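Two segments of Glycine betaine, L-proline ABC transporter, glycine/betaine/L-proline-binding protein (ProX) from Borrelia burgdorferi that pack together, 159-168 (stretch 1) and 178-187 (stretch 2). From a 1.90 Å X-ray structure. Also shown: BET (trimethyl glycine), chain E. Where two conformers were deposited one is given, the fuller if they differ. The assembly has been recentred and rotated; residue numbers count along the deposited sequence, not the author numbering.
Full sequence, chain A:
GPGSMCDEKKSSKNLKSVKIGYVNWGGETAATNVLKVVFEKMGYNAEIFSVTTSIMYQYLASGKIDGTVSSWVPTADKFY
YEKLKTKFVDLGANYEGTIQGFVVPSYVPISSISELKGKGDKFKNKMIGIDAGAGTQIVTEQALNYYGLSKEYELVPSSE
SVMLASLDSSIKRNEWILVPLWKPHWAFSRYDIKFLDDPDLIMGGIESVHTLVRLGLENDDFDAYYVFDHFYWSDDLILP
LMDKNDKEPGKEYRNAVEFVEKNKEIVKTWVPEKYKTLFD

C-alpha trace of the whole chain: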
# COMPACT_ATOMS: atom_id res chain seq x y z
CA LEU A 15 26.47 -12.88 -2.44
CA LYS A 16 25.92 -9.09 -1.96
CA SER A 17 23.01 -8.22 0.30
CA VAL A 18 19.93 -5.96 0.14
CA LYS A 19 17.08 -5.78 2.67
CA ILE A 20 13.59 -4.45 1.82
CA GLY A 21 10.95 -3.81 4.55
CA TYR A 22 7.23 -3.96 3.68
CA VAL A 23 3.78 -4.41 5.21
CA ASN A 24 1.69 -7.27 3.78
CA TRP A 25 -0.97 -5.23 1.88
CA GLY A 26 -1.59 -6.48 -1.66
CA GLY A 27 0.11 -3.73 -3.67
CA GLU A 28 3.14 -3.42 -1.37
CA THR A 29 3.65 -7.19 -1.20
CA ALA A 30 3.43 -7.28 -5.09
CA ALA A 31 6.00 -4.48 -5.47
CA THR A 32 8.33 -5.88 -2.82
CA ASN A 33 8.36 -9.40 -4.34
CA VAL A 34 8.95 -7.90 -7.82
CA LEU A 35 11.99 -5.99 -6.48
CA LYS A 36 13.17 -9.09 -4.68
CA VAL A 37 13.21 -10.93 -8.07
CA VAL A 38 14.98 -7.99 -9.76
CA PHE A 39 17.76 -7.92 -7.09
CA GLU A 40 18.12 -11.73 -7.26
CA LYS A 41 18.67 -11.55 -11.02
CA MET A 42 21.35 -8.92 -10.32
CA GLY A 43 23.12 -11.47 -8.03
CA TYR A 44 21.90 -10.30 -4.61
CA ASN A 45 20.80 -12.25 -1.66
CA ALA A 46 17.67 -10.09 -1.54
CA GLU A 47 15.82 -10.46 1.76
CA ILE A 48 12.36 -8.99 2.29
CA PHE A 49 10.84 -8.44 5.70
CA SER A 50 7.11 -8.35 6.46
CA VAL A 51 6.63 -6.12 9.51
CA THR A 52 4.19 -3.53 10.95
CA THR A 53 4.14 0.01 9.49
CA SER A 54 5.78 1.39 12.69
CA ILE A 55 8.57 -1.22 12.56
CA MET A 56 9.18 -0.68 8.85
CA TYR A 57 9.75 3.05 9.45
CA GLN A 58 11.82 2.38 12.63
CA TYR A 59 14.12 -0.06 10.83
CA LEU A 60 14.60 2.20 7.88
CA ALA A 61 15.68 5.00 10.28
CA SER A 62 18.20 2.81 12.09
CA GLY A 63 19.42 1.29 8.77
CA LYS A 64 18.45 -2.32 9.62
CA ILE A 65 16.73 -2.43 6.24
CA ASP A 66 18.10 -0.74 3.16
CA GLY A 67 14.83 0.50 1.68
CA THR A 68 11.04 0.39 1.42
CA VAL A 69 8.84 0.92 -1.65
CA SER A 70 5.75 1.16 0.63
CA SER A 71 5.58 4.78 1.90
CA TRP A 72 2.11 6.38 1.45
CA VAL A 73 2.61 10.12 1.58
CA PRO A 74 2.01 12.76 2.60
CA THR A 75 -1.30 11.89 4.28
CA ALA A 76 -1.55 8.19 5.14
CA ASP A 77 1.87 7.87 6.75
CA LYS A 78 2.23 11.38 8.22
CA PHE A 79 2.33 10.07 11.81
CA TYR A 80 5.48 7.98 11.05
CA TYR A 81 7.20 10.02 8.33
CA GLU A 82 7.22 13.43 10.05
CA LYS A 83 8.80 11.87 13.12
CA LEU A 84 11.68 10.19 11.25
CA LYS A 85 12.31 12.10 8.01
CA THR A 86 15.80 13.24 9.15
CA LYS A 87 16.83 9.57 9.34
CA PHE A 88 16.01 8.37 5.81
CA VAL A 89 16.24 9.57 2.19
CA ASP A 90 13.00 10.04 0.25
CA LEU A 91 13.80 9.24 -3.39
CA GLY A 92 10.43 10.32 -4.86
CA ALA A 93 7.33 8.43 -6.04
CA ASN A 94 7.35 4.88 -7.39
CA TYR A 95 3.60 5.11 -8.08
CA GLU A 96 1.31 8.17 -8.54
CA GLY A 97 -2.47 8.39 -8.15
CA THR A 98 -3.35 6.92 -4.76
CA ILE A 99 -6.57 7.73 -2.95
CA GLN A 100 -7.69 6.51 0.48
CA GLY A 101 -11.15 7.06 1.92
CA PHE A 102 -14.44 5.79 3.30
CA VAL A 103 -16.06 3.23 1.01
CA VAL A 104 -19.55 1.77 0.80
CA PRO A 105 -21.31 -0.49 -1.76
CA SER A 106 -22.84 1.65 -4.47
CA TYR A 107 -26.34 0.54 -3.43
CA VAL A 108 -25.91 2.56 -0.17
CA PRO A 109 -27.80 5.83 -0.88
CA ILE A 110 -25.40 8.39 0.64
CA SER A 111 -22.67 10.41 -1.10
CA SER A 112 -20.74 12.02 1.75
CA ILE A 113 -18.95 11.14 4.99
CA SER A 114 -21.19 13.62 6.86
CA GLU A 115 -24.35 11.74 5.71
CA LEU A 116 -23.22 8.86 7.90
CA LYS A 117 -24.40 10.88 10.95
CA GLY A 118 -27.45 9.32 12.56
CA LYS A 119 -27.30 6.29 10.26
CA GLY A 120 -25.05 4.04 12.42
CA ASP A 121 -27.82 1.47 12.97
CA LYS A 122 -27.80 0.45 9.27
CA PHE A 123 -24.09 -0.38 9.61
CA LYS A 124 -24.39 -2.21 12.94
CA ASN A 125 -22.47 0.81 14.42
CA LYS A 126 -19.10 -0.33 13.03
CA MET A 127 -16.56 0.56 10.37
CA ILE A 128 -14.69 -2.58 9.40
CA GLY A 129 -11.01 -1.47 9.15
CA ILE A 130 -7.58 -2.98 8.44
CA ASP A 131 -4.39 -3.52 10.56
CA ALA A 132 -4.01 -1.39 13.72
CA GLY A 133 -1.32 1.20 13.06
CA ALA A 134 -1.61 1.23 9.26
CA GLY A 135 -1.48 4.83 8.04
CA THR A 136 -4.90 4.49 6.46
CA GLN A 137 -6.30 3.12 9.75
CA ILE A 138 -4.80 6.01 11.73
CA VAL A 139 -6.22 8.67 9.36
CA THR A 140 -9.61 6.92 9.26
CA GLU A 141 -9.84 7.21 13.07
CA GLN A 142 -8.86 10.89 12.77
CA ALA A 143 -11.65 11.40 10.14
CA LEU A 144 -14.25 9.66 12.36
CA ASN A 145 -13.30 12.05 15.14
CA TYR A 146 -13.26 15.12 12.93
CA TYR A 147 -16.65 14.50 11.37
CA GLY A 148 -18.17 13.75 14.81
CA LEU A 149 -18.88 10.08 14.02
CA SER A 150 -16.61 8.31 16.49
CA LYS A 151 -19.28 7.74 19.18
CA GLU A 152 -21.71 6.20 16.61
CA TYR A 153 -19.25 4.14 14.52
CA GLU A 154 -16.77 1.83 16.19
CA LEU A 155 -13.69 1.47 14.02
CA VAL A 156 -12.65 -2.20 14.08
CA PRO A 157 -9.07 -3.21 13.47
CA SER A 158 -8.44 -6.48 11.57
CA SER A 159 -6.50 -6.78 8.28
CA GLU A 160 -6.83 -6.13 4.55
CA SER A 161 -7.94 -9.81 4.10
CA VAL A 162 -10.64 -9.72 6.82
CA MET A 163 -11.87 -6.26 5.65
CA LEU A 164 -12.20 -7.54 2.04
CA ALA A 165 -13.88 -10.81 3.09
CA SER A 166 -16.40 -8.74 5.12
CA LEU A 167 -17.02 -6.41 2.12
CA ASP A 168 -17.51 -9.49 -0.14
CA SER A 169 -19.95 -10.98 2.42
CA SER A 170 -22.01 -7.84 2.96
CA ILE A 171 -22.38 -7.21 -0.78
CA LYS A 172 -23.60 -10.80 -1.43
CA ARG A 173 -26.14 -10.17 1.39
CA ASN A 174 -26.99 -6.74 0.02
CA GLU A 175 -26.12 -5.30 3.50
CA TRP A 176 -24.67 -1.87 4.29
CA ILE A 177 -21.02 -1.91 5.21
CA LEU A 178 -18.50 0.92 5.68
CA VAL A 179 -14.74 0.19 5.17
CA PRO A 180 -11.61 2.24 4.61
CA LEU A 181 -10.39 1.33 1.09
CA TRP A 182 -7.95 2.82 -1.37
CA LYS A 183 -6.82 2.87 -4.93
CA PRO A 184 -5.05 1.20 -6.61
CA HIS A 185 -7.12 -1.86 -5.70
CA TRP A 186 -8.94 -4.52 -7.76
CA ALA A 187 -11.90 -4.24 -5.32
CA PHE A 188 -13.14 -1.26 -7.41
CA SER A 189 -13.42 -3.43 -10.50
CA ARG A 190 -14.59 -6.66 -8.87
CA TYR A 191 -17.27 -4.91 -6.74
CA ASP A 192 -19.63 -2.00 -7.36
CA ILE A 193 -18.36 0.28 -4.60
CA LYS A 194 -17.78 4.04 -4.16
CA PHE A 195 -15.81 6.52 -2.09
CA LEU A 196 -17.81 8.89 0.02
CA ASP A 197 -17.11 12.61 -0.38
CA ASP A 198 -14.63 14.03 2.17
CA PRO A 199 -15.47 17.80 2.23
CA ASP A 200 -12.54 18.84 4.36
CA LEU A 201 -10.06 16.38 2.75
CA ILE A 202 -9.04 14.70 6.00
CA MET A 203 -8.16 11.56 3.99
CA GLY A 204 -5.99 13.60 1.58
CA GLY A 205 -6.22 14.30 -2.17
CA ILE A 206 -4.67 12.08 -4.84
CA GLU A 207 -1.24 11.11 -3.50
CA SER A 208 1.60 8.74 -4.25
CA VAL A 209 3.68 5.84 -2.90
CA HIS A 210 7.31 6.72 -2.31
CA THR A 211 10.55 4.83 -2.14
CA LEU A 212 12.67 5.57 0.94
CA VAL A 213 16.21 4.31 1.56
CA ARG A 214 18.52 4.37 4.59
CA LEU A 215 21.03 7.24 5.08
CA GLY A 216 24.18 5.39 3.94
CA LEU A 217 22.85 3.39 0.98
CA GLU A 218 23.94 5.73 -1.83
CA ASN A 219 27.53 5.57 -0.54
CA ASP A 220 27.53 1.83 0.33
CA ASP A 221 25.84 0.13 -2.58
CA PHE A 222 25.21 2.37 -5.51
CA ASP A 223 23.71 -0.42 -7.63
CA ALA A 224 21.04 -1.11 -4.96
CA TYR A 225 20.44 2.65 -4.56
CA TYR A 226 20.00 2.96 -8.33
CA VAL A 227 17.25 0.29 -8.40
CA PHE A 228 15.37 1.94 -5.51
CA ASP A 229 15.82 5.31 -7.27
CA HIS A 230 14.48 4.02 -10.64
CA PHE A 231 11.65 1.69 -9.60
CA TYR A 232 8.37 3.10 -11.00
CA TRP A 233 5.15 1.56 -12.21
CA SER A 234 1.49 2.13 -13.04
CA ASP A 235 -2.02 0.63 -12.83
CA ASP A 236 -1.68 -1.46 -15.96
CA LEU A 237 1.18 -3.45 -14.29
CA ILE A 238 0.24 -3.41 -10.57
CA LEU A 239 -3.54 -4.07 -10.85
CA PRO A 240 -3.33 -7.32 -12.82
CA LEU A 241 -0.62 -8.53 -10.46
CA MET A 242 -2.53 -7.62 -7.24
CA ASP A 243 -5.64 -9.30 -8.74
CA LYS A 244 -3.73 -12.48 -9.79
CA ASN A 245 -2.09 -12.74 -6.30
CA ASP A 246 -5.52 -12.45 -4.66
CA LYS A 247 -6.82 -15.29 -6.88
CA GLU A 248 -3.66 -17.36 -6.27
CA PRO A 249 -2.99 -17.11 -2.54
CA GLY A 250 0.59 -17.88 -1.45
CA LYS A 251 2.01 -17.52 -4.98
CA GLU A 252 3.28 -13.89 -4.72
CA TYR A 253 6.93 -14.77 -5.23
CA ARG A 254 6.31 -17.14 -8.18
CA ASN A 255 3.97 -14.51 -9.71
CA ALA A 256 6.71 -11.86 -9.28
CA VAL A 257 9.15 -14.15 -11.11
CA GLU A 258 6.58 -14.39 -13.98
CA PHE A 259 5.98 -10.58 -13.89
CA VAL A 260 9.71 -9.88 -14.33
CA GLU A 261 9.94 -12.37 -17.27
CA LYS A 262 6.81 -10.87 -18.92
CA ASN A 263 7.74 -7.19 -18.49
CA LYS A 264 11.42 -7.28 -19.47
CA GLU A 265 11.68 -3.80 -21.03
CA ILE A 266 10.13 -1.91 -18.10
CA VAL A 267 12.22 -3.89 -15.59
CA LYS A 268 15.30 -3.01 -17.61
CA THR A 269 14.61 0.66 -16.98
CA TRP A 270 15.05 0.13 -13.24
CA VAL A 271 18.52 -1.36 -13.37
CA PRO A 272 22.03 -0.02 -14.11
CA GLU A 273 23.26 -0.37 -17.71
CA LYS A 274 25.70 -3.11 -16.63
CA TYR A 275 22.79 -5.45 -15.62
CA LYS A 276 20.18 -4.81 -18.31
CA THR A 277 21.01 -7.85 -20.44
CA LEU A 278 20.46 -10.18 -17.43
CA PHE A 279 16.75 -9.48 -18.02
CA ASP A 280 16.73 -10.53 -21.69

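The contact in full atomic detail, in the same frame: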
# COMPACT_ATOMS: atom_id res chain seq x y z
N SER A 159 -7.55 -6.70 9.31
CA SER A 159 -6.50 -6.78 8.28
C SER A 159 -7.14 -6.52 6.93
O SER A 159 -8.36 -6.56 6.84
CB SER A 159 -5.86 -8.18 8.31
OG SER A 159 -6.83 -9.18 7.99
N GLU A 160 -6.33 -6.28 5.91
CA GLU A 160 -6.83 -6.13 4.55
C GLU A 160 -7.69 -7.36 4.16
O GLU A 160 -8.74 -7.18 3.59
CB GLU A 160 -5.71 -5.92 3.53
CG GLU A 160 -6.26 -5.57 2.13
CD GLU A 160 -5.23 -5.61 0.98
OE1 GLU A 160 -4.06 -5.90 1.25
OE2 GLU A 160 -5.59 -5.37 -0.20
N SER A 161 -7.23 -8.58 4.48
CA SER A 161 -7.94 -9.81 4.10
C SER A 161 -9.32 -9.93 4.77
O SER A 161 -10.33 -10.25 4.11
CB SER A 161 -7.09 -11.04 4.40
OG SER A 161 -6.05 -11.12 3.45
N VAL A 162 -9.38 -9.65 6.07
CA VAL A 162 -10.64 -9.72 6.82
C VAL A 162 -11.58 -8.62 6.33
O VAL A 162 -12.78 -8.89 6.10
CB VAL A 162 -10.42 -9.58 8.35
CG1 VAL A 162 -11.73 -9.35 9.05
CG2 VAL A 162 -9.72 -10.82 8.89
N MET A 163 -11.05 -7.39 6.17
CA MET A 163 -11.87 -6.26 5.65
C MET A 163 -12.49 -6.63 4.29
O MET A 163 -13.70 -6.49 4.10
CB MET A 163 -11.04 -4.95 5.56
CG MET A 163 -11.77 -3.76 4.94
SD MET A 163 -11.81 -3.72 3.12
CE MET A 163 -10.10 -3.22 2.85
N LEU A 164 -11.69 -7.14 3.37
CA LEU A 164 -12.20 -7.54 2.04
C LEU A 164 -13.18 -8.72 2.05
O LEU A 164 -14.15 -8.72 1.30
CB LEU A 164 -11.07 -7.82 1.08
CG LEU A 164 -10.18 -6.61 0.73
CD1 LEU A 164 -8.92 -7.17 0.10
CD2 LEU A 164 -10.97 -5.70 -0.21
N ALA A 165 -12.91 -9.73 2.88
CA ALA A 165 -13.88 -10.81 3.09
C ALA A 165 -15.21 -10.28 3.66
O ALA A 165 -16.28 -10.69 3.22
CB ALA A 165 -13.28 -11.93 3.96
N SER A 166 -15.16 -9.34 4.62
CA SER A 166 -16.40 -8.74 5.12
C SER A 166 -17.16 -7.92 4.05
O SER A 166 -18.38 -7.98 3.98
CB SER A 166 -16.13 -7.84 6.32
OG SER A 166 -15.29 -8.47 7.26
N LEU A 167 -16.43 -7.11 3.28
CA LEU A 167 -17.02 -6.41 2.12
C LEU A 167 -17.71 -7.39 1.13
O LEU A 167 -18.84 -7.16 0.70
CB LEU A 167 -15.94 -5.56 1.38
CG LEU A 167 -16.35 -4.80 0.10
CD1 LEU A 167 -17.40 -3.76 0.40
CD2 LEU A 167 -15.13 -4.11 -0.52
N ASP A 168 -16.99 -8.46 0.77
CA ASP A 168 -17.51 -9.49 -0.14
C ASP A 168 -18.82 -10.07 0.43
O ASP A 168 -19.83 -10.16 -0.26
CB ASP A 168 -16.48 -10.60 -0.35
CG ASP A 168 -16.85 -11.57 -1.50
OD1 ASP A 168 -17.56 -11.18 -2.45
OD2 ASP A 168 -16.41 -12.73 -1.47
N LEU A 178 -19.45 -0.18 5.82
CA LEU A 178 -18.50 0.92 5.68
C LEU A 178 -17.08 0.39 5.97
O LEU A 178 -16.84 -0.25 7.04
CB LEU A 178 -18.86 2.00 6.69
CG LEU A 178 -17.97 3.25 6.77
CD1 LEU A 178 -17.99 4.03 5.47
CD2 LEU A 178 -18.44 4.09 7.95
N VAL A 179 -16.15 0.62 5.03
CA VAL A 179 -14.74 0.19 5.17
C VAL A 179 -13.81 1.33 4.72
O VAL A 179 -14.23 2.16 3.91
CB VAL A 179 -14.43 -1.07 4.30
CG1 VAL A 179 -15.23 -2.31 4.77
CG2 VAL A 179 -14.58 -0.79 2.81
N PRO A 180 -12.55 1.36 5.23
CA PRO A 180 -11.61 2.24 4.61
C PRO A 180 -11.02 1.42 3.44
O PRO A 180 -10.77 0.21 3.60
CB PRO A 180 -10.59 2.51 5.73
CG PRO A 180 -10.63 1.28 6.59
CD PRO A 180 -12.02 0.73 6.47
N LEU A 181 -10.99 2.00 2.26
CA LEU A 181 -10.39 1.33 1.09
C LEU A 181 -9.54 2.37 0.35
O LEU A 181 -9.43 3.51 0.78
CB LEU A 181 -11.43 0.67 0.16
CG LEU A 181 -11.34 -0.87 0.15
CD1 LEU A 181 -12.50 -1.50 -0.62
CD2 LEU A 181 -10.00 -1.34 -0.43
N TRP A 182 -8.91 1.96 -0.73
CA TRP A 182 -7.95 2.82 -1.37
C TRP A 182 -7.83 2.36 -2.78
O TRP A 182 -8.28 1.23 -3.12
CB TRP A 182 -6.58 2.77 -0.65
CG TRP A 182 -6.02 1.35 -0.53
CD1 TRP A 182 -5.24 0.64 -1.44
CD2 TRP A 182 -6.29 0.44 0.57
NE1 TRP A 182 -4.96 -0.63 -0.95
CE2 TRP A 182 -5.60 -0.82 0.24
CE3 TRP A 182 -7.00 0.55 1.78
CZ2 TRP A 182 -5.62 -1.91 1.10
CZ3 TRP A 182 -7.03 -0.56 2.63
CH2 TRP A 182 -6.35 -1.76 2.31
N LYS A 183 -7.27 3.25 -3.61
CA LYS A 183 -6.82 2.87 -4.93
C LYS A 183 -5.32 3.09 -4.96
O LYS A 183 -4.80 4.04 -4.33
CB LYS A 183 -7.51 3.70 -6.06
CG LYS A 183 -9.01 3.48 -6.15
CD LYS A 183 -9.63 4.30 -7.29
CE LYS A 183 -11.04 3.79 -7.65
NZ LYS A 183 -11.75 4.80 -8.52
N PRO A 184 -4.59 2.23 -5.69
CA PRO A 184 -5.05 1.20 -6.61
C PRO A 184 -5.52 -0.05 -5.88
O PRO A 184 -4.83 -0.52 -4.97
CB PRO A 184 -3.79 0.87 -7.46
CG PRO A 184 -2.65 1.18 -6.52
CD PRO A 184 -3.13 2.37 -5.67
N HIS A 185 -6.67 -0.59 -6.27
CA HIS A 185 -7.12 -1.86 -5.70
C HIS A 185 -8.09 -2.49 -6.67
O HIS A 185 -8.94 -1.78 -7.25
CB HIS A 185 -7.77 -1.67 -4.31
CG HIS A 185 -7.76 -2.93 -3.46
ND1 HIS A 185 -8.54 -3.98 -3.73
CD2 HIS A 185 -6.97 -3.30 -2.37
CE1 HIS A 185 -8.34 -4.97 -2.81
NE2 HIS A 185 -7.38 -4.56 -1.98
N TRP A 186 -7.96 -3.80 -6.87
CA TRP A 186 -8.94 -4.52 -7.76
C TRP A 186 -10.36 -4.57 -7.19
O TRP A 186 -11.32 -4.86 -7.93
CB TRP A 186 -8.41 -5.95 -8.08
CG TRP A 186 -8.06 -6.68 -6.81
CD1 TRP A 186 -6.79 -6.84 -6.23
CD2 TRP A 186 -8.99 -7.26 -5.84
NE1 TRP A 186 -6.88 -7.47 -5.01
CE2 TRP A 186 -8.18 -7.78 -4.74
CE3 TRP A 186 -10.38 -7.42 -5.79
CZ2 TRP A 186 -8.73 -8.44 -3.67
CZ3 TRP A 186 -10.93 -8.06 -4.69
CH2 TRP A 186 -10.11 -8.56 -3.65
N ALA A 187 -10.54 -4.24 -5.90
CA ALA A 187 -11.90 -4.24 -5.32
C ALA A 187 -12.86 -3.31 -6.09
O ALA A 187 -14.05 -3.61 -6.20
CB ALA A 187 -11.88 -3.85 -3.84
N BET E . -2.50 1.09 2.38
CA BET E . -1.24 1.72 2.79
C BET E . -1.57 2.80 3.83
O BET E . -1.85 2.58 5.04
OXT BET E . -1.58 3.94 3.40
C1 BET E . -2.30 0.13 1.28
C2 BET E . -3.45 2.09 1.92
C3 BET E . -3.09 0.38 3.54
O HOH W 1 -5.28 -7.79 -1.91

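Helix 160-168 lies across strand 179-183, and their N-to-C directions differ by 108°. The helix presents Met163, Leu164 and Leu167 to the strand and the loop after it. Met163 covers the most ground. Its CG lies 3.8 Å from Val179 CG1, and its CE lies 3.8 Å from Leu181 CD2. The bend in its side chain, with chi2 and chi3 both m, lets CE also reach Trp182 CH2 at 4.1 Å. Met163 CE sits 3.6 Å from Pro180 O, a carbonyl oxygen buried here without a hydrogen-bond partner.

The CA-to-CB bond of Leu181 points sideways relative to the helix, but the end of the side chain comes nearer to it. Its CD1 meets Leu167 CD2 at 3.7 Å. Leu164 extends the apolar packing past the strand: its CD2 is 4.2 Å from Ala187 CB, and its CD1 is 4.0 Å from Trp186 CZ2.

The polar edge centres on Glu160. His185 NE2 donates a hydrogen bond to Glu160 OE2 at 2.7 Å. The other ring nitrogen, His185 ND1, accepts from Ala187 N at 3.0 Å, a capping bond, so both ring nitrogens are engaged. Water 1 donates to Glu160 OE2 at 3.0 Å and weakly accepts from Trp186 NE1 at 3.5 Å. Trp182 also carries the ligand: BET C2 lies over one face of its ring, 3.6 Å from Trp182 CD2.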